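Local coordinates for glycine oxidase (Bacillus cereus ATCC 14579, PDB 7CYX), which probably catalyses the FAD-dependent oxidation of glycine to glyoxylate, with release of hydrogen peroxide and ammonium, in the pathway to thiamine diphosphate, at residues H359-D362 with S363-R367; E279-T282 with S283-R287; E323-G326 with L327-C330; E68-A71 with I72-L76. All coordinates share one frame; numbering follows the deposited sequence.

All four contacts are local, each formed along one continuous piece of chain, and they sit round the flavin cofactor at different distances. Interaction 4 comes nearest, with the F73 side chain about 7 Å from FAD; the side chain of I284 in interaction 2 is about 9 Å from FAD, that of L327 in interaction 3 about 12 Å from FAD and that of L364 in interaction 1 about 13 Å from FAD. Interactions 1, 3 and 4 are the closer group: nearest atoms are about 6 Å apart between 1 and 3 and about 8 Å between 1 and 4, and L364 packs on helix 61-70, whose last turn opens interaction 4. Interaction 2 stands apart, its centre about 34 Å from that of interaction 4.

Interaction 1 of 4, residues H359-D362 with S363-R367; sequences HLLD and SLLSR
L360 and L364 lie side by side and point the same way, one helical turn apart, with L360 CG 3.9 Å from L364 CD1. L361 and L365 repeat the arrangement on the next strip of the helix, where L361 CG is 4.1 Å from L365 CD1. In both pairs the later leucine also leans on the backbone of the earlier one. L365 CG sits 3.1 Å from L361 O, and L364 CG lies 3.3 Å from L360 O. Both later leucines turn CG beside their own backbone N (chi1 -61° in L364, -51° in L365), which carries the branch back over the carbonyl four residues earlier. These are the i/i+4 pairs of a short helix, 360-365, the last one in the modelled chain, and the amides of S363, L364 and L365 each bond to the carbonyl four residues before. The bond from L365 N to L361 O is 3.0 Å. The two leucine strips face different neighbours: L360 and L364 pack on L65 of helix 61-70 and on M318, while L361 and L365 rest on W223. At the far end S366 is the first residue to drop out of helical geometry. Its amide N keeps a weak bond of 3.4 Å to D362 O, and S366 OG is modelled so near the same oxygen that the detail is doubtful. Beyond it, R367 folds back so that R367 NE makes a weak bond of 3.5 Å to L364 O.

Interaction 2 of 4, residues E279-T282 with S283-R287; sequences ESIT and SILER
T282 and E286 run side by side on the outer surface of the helix, pointing the same way, with T282 CG2 4.2 Å from E286 CG. The closer touch is with the backbone: E286 CG rests 3.1 Å from T282 O, because the first bond of its chain turns CG beside its own N (chi1 -72°). On the inner surface I284 does much the same, I284 CG1 lying 3.1 Å from S280 O. Between these two strips I281 CG2 meets L285 CD1 at 4.3 Å. The main chain is regular alpha-helix throughout, and four successive i/i+4 bonds join the segments. S283 N to E279 O is the shortest at 2.8 Å and L285 N to I281 O the longest at 3.1 Å. Helix 278-291 packs on the eight-stranded mixed sheet, consistent with the substrate-binding domain of the D-amino-acid oxidase family. I284 reaches I263 and T266 of strand 260-269 and F251 of strand 251-256, its side chain about 9 Å from FAD, whereas I281 and L285 lie on W300 of strand 299-311. In the second shell, buried S280 OG is bonded to E231 OE1, and T282 OG1 turns back to P278 O.

Interaction 3 of 4, residues E323-G326 with L327-C330; sequences EIKG and LYAC
I324 and L327 close a type II beta turn, in which I324 O stands 3.7 Å from L327 N. G326 occupies the third corner with a positive phi of 89°, a conformation that glycine takes readily, and from L327 onward the chain runs as a strand. The side chains of I324 and L327 lie alongside each other on one side of the turn, I324 CG2 being 4.1 Å from L327 CB. K325 and Y328 occupy the other side. The Y328 ring lies against the G326 carbonyl, with Y328 CD1 3.3 Å from G326 O, and the oxygen meets the ring obliquely. K325 bends at chi2 (65°) and again near its end, which brings K325 NZ to 3.4 Å from Y328 OH, while its charge is paired in a salt bridge with E320. Strand 327-331 lies in the six-stranded sheet of the Rossmann-type FAD domain, between strand 203-206, to which it runs parallel, the backbone of Y328 bonding to V204 and I206, and antiparallel strand 317-318. Y328 packs on L351 and I352 of helix 341-352, whereas I324 and L327 meet I184 and I182 of strand 179-184.

Interaction 4 of 4, residues E68-A71 with I72-L76; sequences ESRA and IFPQL
E68 meets I72 through its carbonyl: I72 CG1 rests 3.5 Å from E68 O, and I72 CD1 stays close to the same oxygen. I72 takes this place because CG1 turns beside its own backbone N (chi1 -70°). S69 O has two neighbours. It accepts a hydrogen bond of 3.1 Å from I72 N, three residues on, with the donor standing far above the carbonyl plane, and S69 O lies obliquely 3.3 Å from F73 CD2. The buried S69 OG is hydrogen-bonded to L339 O and to I343 N, and L339 is itself one of the FAD-binding residues. R70 O accepts a weak bond, 3.3 Å from F73 N, and lies near the plane of the F73 ring, at its edge. The second of these i/i+3 steps closes a type I turn from R70 to F73; the first, from I72 N to S69 O, precedes it. The turn joins helix 61-70 to helix 73-84, and the i/i+4 pattern is replaced at the junction. Had that pattern continued, R70 O would have looked to P74, whose nitrogen carries no hydrogen. The long R70 side chain, with CG opposite its own N and a bend at chi2, folds back along the turn. R70 NH2 comes to 4.2 Å from F73 CB, and the guanidinium presents its edge to P74 CD, while its NH1 is hydrogen-bonded to Y90 OH. Last comes A71, with A71 O 3.4 Å from P74 CD. F73 continues inward to L50, P342 and L158.

Interaction 1 of 4, residues H359-D362 with S363-R367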
loop_
_atom_site.group_PDB
_atom_site.type_symbol
_atom_site.label_atom_id
_atom_site.label_comp_id
_atom_site.label_asym_id
_atom_site.label_seq_id
_atom_site.Cartn_x
_atom_site.Cartn_y
_atom_site.Cartn_z
ATOM N N HIS A 359 31.559 10.834 -15.025
ATOM C CA HIS A 359 31.726 12.275 -14.842
ATOM C C HIS A 359 31.067 12.773 -13.546
ATOM O O HIS A 359 31.202 13.951 -13.181
ATOM C CB HIS A 359 31.167 13.038 -16.059
ATOM C CG HIS A 359 29.676 13.046 -16.171
ATOM N ND1 HIS A 359 28.982 12.092 -16.908
ATOM C CD2 HIS A 359 28.750 13.895 -15.669
ATOM C CE1 HIS A 359 27.687 12.347 -16.834
ATOM N NE2 HIS A 359 27.515 13.459 -16.075
ATOM N N LEU A 360 30.321 11.907 -12.857
ATOM C CA LEU A 360 29.531 12.393 -11.729
ATOM C C LEU A 360 30.396 12.372 -10.454
ATOM O O LEU A 360 30.129 13.119 -9.536
ATOM C CB LEU A 360 28.250 11.556 -11.626
ATOM C CG LEU A 360 26.911 12.310 -11.593
ATOM C CD1 LEU A 360 26.877 13.572 -12.459
ATOM C CD2 LEU A 360 25.782 11.376 -12.006
ATOM N N LEU A 361 31.463 11.564 -10.431
ATOM C CA LEU A 361 32.488 11.652 -9.373
ATOM C C LEU A 361 33.058 13.075 -9.323
ATOM O O LEU A 361 32.960 13.764 -8.297
ATOM C CB LEU A 361 33.586 10.614 -9.643
ATOM C CG LEU A 361 33.648 9.411 -8.696
ATOM C CD1 LEU A 361 32.270 8.869 -8.364
ATOM C CD2 LEU A 361 34.518 8.308 -9.283
ATOM N N ASP A 362 33.611 13.500 -10.464
ATOM C CA ASP A 362 34.220 14.807 -10.673
ATOM C C ASP A 362 33.224 15.923 -10.338
ATOM O O ASP A 362 33.518 16.824 -9.565
ATOM C CB ASP A 362 34.686 14.959 -12.124
ATOM C CG ASP A 362 36.093 15.518 -12.260
ATOM O OD1 ASP A 362 36.424 16.479 -11.520
ATOM O OD2 ASP A 362 36.855 14.979 -13.101
ATOM N N SER A 363 32.041 15.849 -10.944
ATOM C CA SER A 363 31.074 16.921 -10.876
ATOM C C SER A 363 30.588 17.153 -9.435
ATOM O O SER A 363 30.386 18.290 -9.020
ATOM C CB SER A 363 29.919 16.637 -11.809
ATOM O OG SER A 363 28.822 17.506 -11.541
ATOM N N LEU A 364 30.331 16.072 -8.693
ATOM C CA LEU A 364 29.656 16.185 -7.381
ATOM C C LEU A 364 30.677 16.327 -6.226
ATOM O O LEU A 364 30.396 17.009 -5.247
ATOM C CB LEU A 364 28.714 14.987 -7.182
ATOM C CG LEU A 364 27.583 14.831 -8.207
ATOM C CD1 LEU A 364 26.756 13.599 -7.891
ATOM C CD2 LEU A 364 26.678 16.065 -8.265
ATOM N N LEU A 365 31.871 15.734 -6.342
ATOM C CA LEU A 365 32.782 15.664 -5.183
ATOM C C LEU A 365 33.780 16.851 -5.120
ATOM O O LEU A 365 34.216 17.212 -4.016
ATOM C CB LEU A 365 33.468 14.296 -5.198
ATOM C CG LEU A 365 32.519 13.102 -5.331
ATOM C CD1 LEU A 365 33.281 11.798 -5.434
ATOM C CD2 LEU A 365 31.538 13.052 -4.178
ATOM N N SER A 366 34.115 17.496 -6.247
ATOM C CA SER A 366 35.000 18.701 -6.220
ATOM C C SER A 366 34.187 19.978 -6.014
ATOM O O SER A 366 33.206 20.222 -6.688
ATOM C CB SER A 366 35.875 18.851 -7.441
ATOM O OG SER A 366 35.302 18.250 -8.582
ATOM N N ARG A 367 34.662 20.796 -5.078
ATOM C CA ARG A 367 34.160 22.124 -4.843
ATOM C C ARG A 367 35.352 23.089 -4.846
ATOM O O ARG A 367 36.277 22.945 -4.064
ATOM C CB ARG A 367 33.378 22.154 -3.526
ATOM C CG ARG A 367 32.064 21.386 -3.567
ATOM C CD ARG A 367 32.114 19.979 -2.981
ATOM N NE ARG A 367 30.773 19.436 -2.760
ATOM C CZ ARG A 367 29.976 19.770 -1.744
ATOM N NH1 ARG A 367 30.465 20.405 -0.691
ATOM N NH2 ARG A 367 28.686 19.485 -1.793
#

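Interaction 2 of 4, residues E279-T282 with S283-R287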
loop_
_atom_site.group_PDB
_atom_site.type_symbol
_atom_site.label_atom_id
_atom_site.label_comp_id
_atom_site.label_asym_id
_atom_site.label_seq_id
_atom_site.Cartn_x
_atom_site.Cartn_y
_atom_site.Cartn_z
ATOM N N GLU A 279 12.410 13.061 24.886
ATOM C CA GLU A 279 12.646 14.491 24.657
ATOM C C GLU A 279 12.402 14.824 23.180
ATOM O O GLU A 279 11.840 15.862 22.879
ATOM C CB GLU A 279 14.070 14.847 25.096
ATOM C CG GLU A 279 14.572 16.222 24.669
ATOM C CD GLU A 279 15.872 16.649 25.361
ATOM O OE1 GLU A 279 15.816 17.615 26.157
ATOM O OE2 GLU A 279 16.953 16.024 25.119
ATOM N N SER A 280 12.866 13.948 22.280
ATOM C CA SER A 280 12.661 14.084 20.846
ATOM C C SER A 280 11.164 14.002 20.536
ATOM O O SER A 280 10.637 14.828 19.792
ATOM C CB SER A 280 13.413 13.031 20.091
ATOM O OG SER A 280 14.808 13.248 20.171
ATOM N N ILE A 281 10.477 13.014 21.134
ATOM C CA ILE A 281 9.040 12.861 20.918
ATOM C C ILE A 281 8.333 14.164 21.323
ATOM O O ILE A 281 7.461 14.640 20.601
ATOM C CB ILE A 281 8.448 11.655 21.671
ATOM C CG1 ILE A 281 8.668 10.333 20.934
ATOM C CG2 ILE A 281 6.980 11.878 21.950
ATOM C CD1 ILE A 281 8.162 9.108 21.683
ATOM N N THR A 282 8.697 14.693 22.501
ATOM C CA THR A 282 8.072 15.877 23.122
ATOM C C THR A 282 8.393 17.135 22.315
ATOM O O THR A 282 7.549 18.005 22.128
ATOM C CB THR A 282 8.618 16.151 24.532
ATOM O OG1 THR A 282 8.505 14.977 25.324
ATOM C CG2 THR A 282 7.904 17.295 25.215
ATOM N N SER A 283 9.663 17.256 21.938
ATOM C CA SER A 283 10.135 18.375 21.170
ATOM C C SER A 283 9.408 18.416 19.812
ATOM O O SER A 283 8.925 19.475 19.376
ATOM C CB SER A 283 11.630 18.301 21.040
ATOM O OG SER A 283 12.135 19.412 20.329
ATOM N N ILE A 284 9.260 17.250 19.176
ATOM C CA ILE A 284 8.681 17.178 17.840
ATOM C C ILE A 284 7.207 17.554 17.891
ATOM O O ILE A 284 6.722 18.311 17.041
ATOM C CB ILE A 284 8.833 15.788 17.220
ATOM C CG1 ILE A 284 10.272 15.542 16.775
ATOM C CG2 ILE A 284 7.834 15.608 16.086
ATOM C CD1 ILE A 284 10.556 14.087 16.442
ATOM N N LEU A 285 6.498 16.981 18.857
ATOM C CA LEU A 285 5.076 17.180 18.932
ATOM C C LEU A 285 4.748 18.632 19.333
ATOM O O LEU A 285 3.794 19.218 18.817
ATOM C CB LEU A 285 4.468 16.145 19.882
ATOM C CG LEU A 285 4.031 14.821 19.241
ATOM C CD1 LEU A 285 3.555 13.830 20.294
ATOM C CD2 LEU A 285 2.934 15.030 18.212
ATOM N N GLU A 286 5.520 19.225 20.244
ATOM C CA GLU A 286 5.229 20.581 20.693
ATOM C C GLU A 286 5.402 21.550 19.513
ATOM O O GLU A 286 4.670 22.556 19.398
ATOM C CB GLU A 286 6.119 20.976 21.876
ATOM C CG GLU A 286 5.765 20.267 23.179
ATOM C CD GLU A 286 4.609 20.842 23.991
ATOM O OE1 GLU A 286 3.944 21.810 23.521
ATOM O OE2 GLU A 286 4.367 20.309 25.101
ATOM N N ARG A 287 6.396 21.271 18.661
ATOM C CA ARG A 287 6.655 22.108 17.512
ATOM C C ARG A 287 5.476 21.954 16.543
ATOM O O ARG A 287 5.047 22.937 15.917
ATOM C CB ARG A 287 7.999 21.776 16.864
ATOM C CG ARG A 287 8.464 22.829 15.865
ATOM C CD ARG A 287 9.896 22.603 15.401
ATOM N NE ARG A 287 10.342 23.496 14.332
ATOM C CZ ARG A 287 11.537 23.418 13.757
ATOM N NH1 ARG A 287 12.416 22.523 14.183
ATOM N NH2 ARG A 287 11.838 24.212 12.743
#

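Interaction 3 of 4, residues E323-G326 with L327-C330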
loop_
_atom_site.group_PDB
_atom_site.type_symbol
_atom_site.label_atom_id
_atom_site.label_comp_id
_atom_site.label_asym_id
_atom_site.label_seq_id
_atom_site.Cartn_x
_atom_site.Cartn_y
_atom_site.Cartn_z
ATOM N N GLU A 323 40.673 2.327 -11.558
ATOM C CA GLU A 323 41.656 1.272 -11.787
ATOM C C GLU A 323 40.953 -0.089 -11.756
ATOM O O GLU A 323 40.957 -0.795 -12.757
ATOM C CB GLU A 323 42.776 1.389 -10.749
ATOM C CG GLU A 323 43.999 0.525 -11.026
ATOM C CD GLU A 323 45.113 0.662 -9.993
ATOM O OE1 GLU A 323 46.205 0.088 -10.219
ATOM O OE2 GLU A 323 44.884 1.338 -8.957
ATOM N N ILE A 324 40.332 -0.421 -10.615
ATOM C CA ILE A 324 39.676 -1.717 -10.391
ATOM C C ILE A 324 38.398 -1.762 -11.229
ATOM O O ILE A 324 37.473 -0.986 -10.996
ATOM C CB ILE A 324 39.370 -1.948 -8.902
ATOM C CG1 ILE A 324 40.596 -1.673 -8.023
ATOM C CG2 ILE A 324 38.810 -3.354 -8.706
ATOM C CD1 ILE A 324 40.340 -1.731 -6.534
ATOM N N LYS A 325 38.371 -2.666 -12.212
ATOM C CA LYS A 325 37.315 -2.668 -13.212
ATOM C C LYS A 325 36.105 -3.409 -12.636
ATOM O O LYS A 325 36.246 -4.469 -12.015
ATOM C CB LYS A 325 37.796 -3.291 -14.527
ATOM C CG LYS A 325 36.761 -3.313 -15.648
ATOM C CD LYS A 325 36.330 -1.936 -16.145
ATOM C CE LYS A 325 35.110 -1.980 -17.043
ATOM N NZ LYS A 325 33.872 -2.259 -16.274
ATOM N N GLY A 326 34.936 -2.796 -12.821
ATOM C CA GLY A 326 33.660 -3.348 -12.408
ATOM C C GLY A 326 33.270 -2.965 -10.988
ATOM O O GLY A 326 32.272 -3.487 -10.477
ATOM N N LEU A 327 34.044 -2.075 -10.346
ATOM C CA LEU A 327 33.767 -1.666 -8.971
ATOM C C LEU A 327 33.120 -0.273 -9.007
ATOM O O LEU A 327 33.724 0.702 -9.453
ATOM C CB LEU A 327 35.083 -1.701 -8.185
ATOM C CG LEU A 327 35.040 -1.790 -6.652
ATOM C CD1 LEU A 327 35.594 -0.523 -6.028
ATOM C CD2 LEU A 327 33.655 -2.095 -6.103
ATOM N N TYR A 328 31.860 -0.215 -8.568
ATOM C CA TYR A 328 31.056 0.968 -8.635
ATOM C C TYR A 328 30.624 1.335 -7.212
ATOM O O TYR A 328 30.641 0.487 -6.325
ATOM C CB TYR A 328 29.846 0.760 -9.564
ATOM C CG TYR A 328 30.177 0.405 -10.993
ATOM C CD1 TYR A 328 30.423 -0.907 -11.340
ATOM C CD2 TYR A 328 30.245 1.363 -11.995
ATOM C CE1 TYR A 328 30.762 -1.270 -12.630
ATOM C CE2 TYR A 328 30.567 1.018 -13.301
ATOM C CZ TYR A 328 30.817 -0.308 -13.620
ATOM O OH TYR A 328 31.116 -0.726 -14.882
ATOM N N ALA A 329 30.160 2.584 -7.056
ATOM C CA ALA A 329 29.696 3.155 -5.795
ATOM C C ALA A 329 28.474 4.026 -6.068
ATOM O O ALA A 329 28.429 4.693 -7.100
ATOM C CB ALA A 329 30.795 3.983 -5.161
ATOM N N CYS A 330 27.534 4.039 -5.114
ATOM C CA CYS A 330 26.300 4.812 -5.197
ATOM C C CYS A 330 25.674 4.914 -3.794
ATOM O O CYS A 330 24.725 4.220 -3.498
ATOM C CB CYS A 330 25.344 4.203 -6.230
ATOM S SG CYS A 330 24.004 5.319 -6.731
#

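Interaction 4 of 4, residues E68-A71 with I72-L76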
loop_
_atom_site.group_PDB
_atom_site.type_symbol
_atom_site.label_atom_id
_atom_site.label_comp_id
_atom_site.label_asym_id
_atom_site.label_seq_id
_atom_site.Cartn_x
_atom_site.Cartn_y
_atom_site.Cartn_z
ATOM N N GLU A 68 15.906 16.629 -12.732
ATOM C CA GLU A 68 15.839 15.559 -13.738
ATOM C C GLU A 68 15.169 14.311 -13.131
ATOM O O GLU A 68 14.354 13.666 -13.801
ATOM C CB GLU A 68 17.247 15.288 -14.273
ATOM C CG GLU A 68 17.291 14.388 -15.492
ATOM C CD GLU A 68 18.683 14.119 -16.056
ATOM O OE1 GLU A 68 19.635 14.841 -15.676
ATOM O OE2 GLU A 68 18.816 13.181 -16.876
ATOM N N SER A 69 15.491 14.013 -11.858
ATOM C CA SER A 69 14.946 12.888 -11.090
ATOM C C SER A 69 13.459 13.101 -10.807
ATOM O O SER A 69 12.652 12.184 -10.973
ATOM C CB SER A 69 15.694 12.684 -9.795
ATOM O OG SER A 69 15.617 11.327 -9.375
ATOM N N ARG A 70 13.131 14.310 -10.345
ATOM C CA ARG A 70 11.771 14.756 -10.043
ATOM C C ARG A 70 10.808 14.419 -11.191
ATOM O O ARG A 70 9.711 13.935 -10.973
ATOM C CB ARG A 70 11.783 16.269 -9.795
ATOM C CG ARG A 70 10.424 16.872 -9.474
ATOM C CD ARG A 70 9.842 16.345 -8.173
ATOM N NE ARG A 70 8.437 16.697 -8.011
ATOM C CZ ARG A 70 7.423 16.066 -8.597
ATOM N NH1 ARG A 70 6.181 16.409 -8.300
ATOM N NH2 ARG A 70 7.652 15.100 -9.472
ATOM N N ALA A 71 11.254 14.669 -12.420
ATOM C CA ALA A 71 10.430 14.606 -13.605
ATOM C C ALA A 71 10.158 13.152 -14.005
ATOM O O ALA A 71 9.215 12.916 -14.748
ATOM C CB ALA A 71 11.102 15.368 -14.728
ATOM N N ILE A 72 10.988 12.204 -13.537
ATOM C CA ILE A 72 10.851 10.770 -13.876
ATOM C C ILE A 72 9.716 10.150 -13.056
ATOM O O ILE A 72 9.191 9.106 -13.422
ATOM C CB ILE A 72 12.184 10.034 -13.644
ATOM C CG1 ILE A 72 13.235 10.460 -14.671
ATOM C CG2 ILE A 72 12.018 8.513 -13.604
ATOM C CD1 ILE A 72 14.647 10.072 -14.291
ATOM N N PHE A 73 9.323 10.801 -11.959
ATOM C CA PHE A 73 8.494 10.137 -10.931
ATOM C C PHE A 73 7.091 9.809 -11.439
ATOM O O PHE A 73 6.569 8.756 -11.089
ATOM C CB PHE A 73 8.428 10.972 -9.652
ATOM C CG PHE A 73 9.465 10.576 -8.636
ATOM C CD1 PHE A 73 9.304 9.435 -7.872
ATOM C CD2 PHE A 73 10.609 11.328 -8.461
ATOM C CE1 PHE A 73 10.256 9.063 -6.942
ATOM C CE2 PHE A 73 11.565 10.950 -7.530
ATOM C CZ PHE A 73 11.385 9.824 -6.771
ATOM N N PRO A 74 6.403 10.694 -12.203
ATOM C CA PRO A 74 5.057 10.391 -12.700
ATOM C C PRO A 74 5.001 9.100 -13.533
ATOM O O PRO A 74 4.241 8.213 -13.186
ATOM C CB PRO A 74 4.668 11.642 -13.509
ATOM C CG PRO A 74 5.505 12.744 -12.892
ATOM C CD PRO A 74 6.815 12.064 -12.534
ATOM N N GLN A 75 5.838 8.979 -14.568
ATOM C CA GLN A 75 5.846 7.773 -15.436
ATOM C C GLN A 75 6.373 6.553 -14.653
ATOM O O GLN A 75 5.837 5.449 -14.805
ATOM C CB GLN A 75 6.605 8.037 -16.745
ATOM C CG GLN A 75 7.380 6.842 -17.305
ATOM C CD GLN A 75 8.820 6.758 -16.828
ATOM O OE1 GLN A 75 9.537 7.760 -16.750
ATOM N NE2 GLN A 75 9.273 5.547 -16.515
ATOM N N LEU A 76 7.414 6.741 -13.831
ATOM C CA LEU A 76 8.023 5.632 -13.071
ATOM C C LEU A 76 6.957 4.935 -12.222
ATOM O O LEU A 76 6.866 3.700 -12.228
ATOM C CB LEU A 76 9.142 6.167 -12.174
ATOM C CG LEU A 76 9.803 5.132 -11.266
ATOM C CD1 LEU A 76 10.347 3.954 -12.076
ATOM C CD2 LEU A 76 10.909 5.778 -10.440
#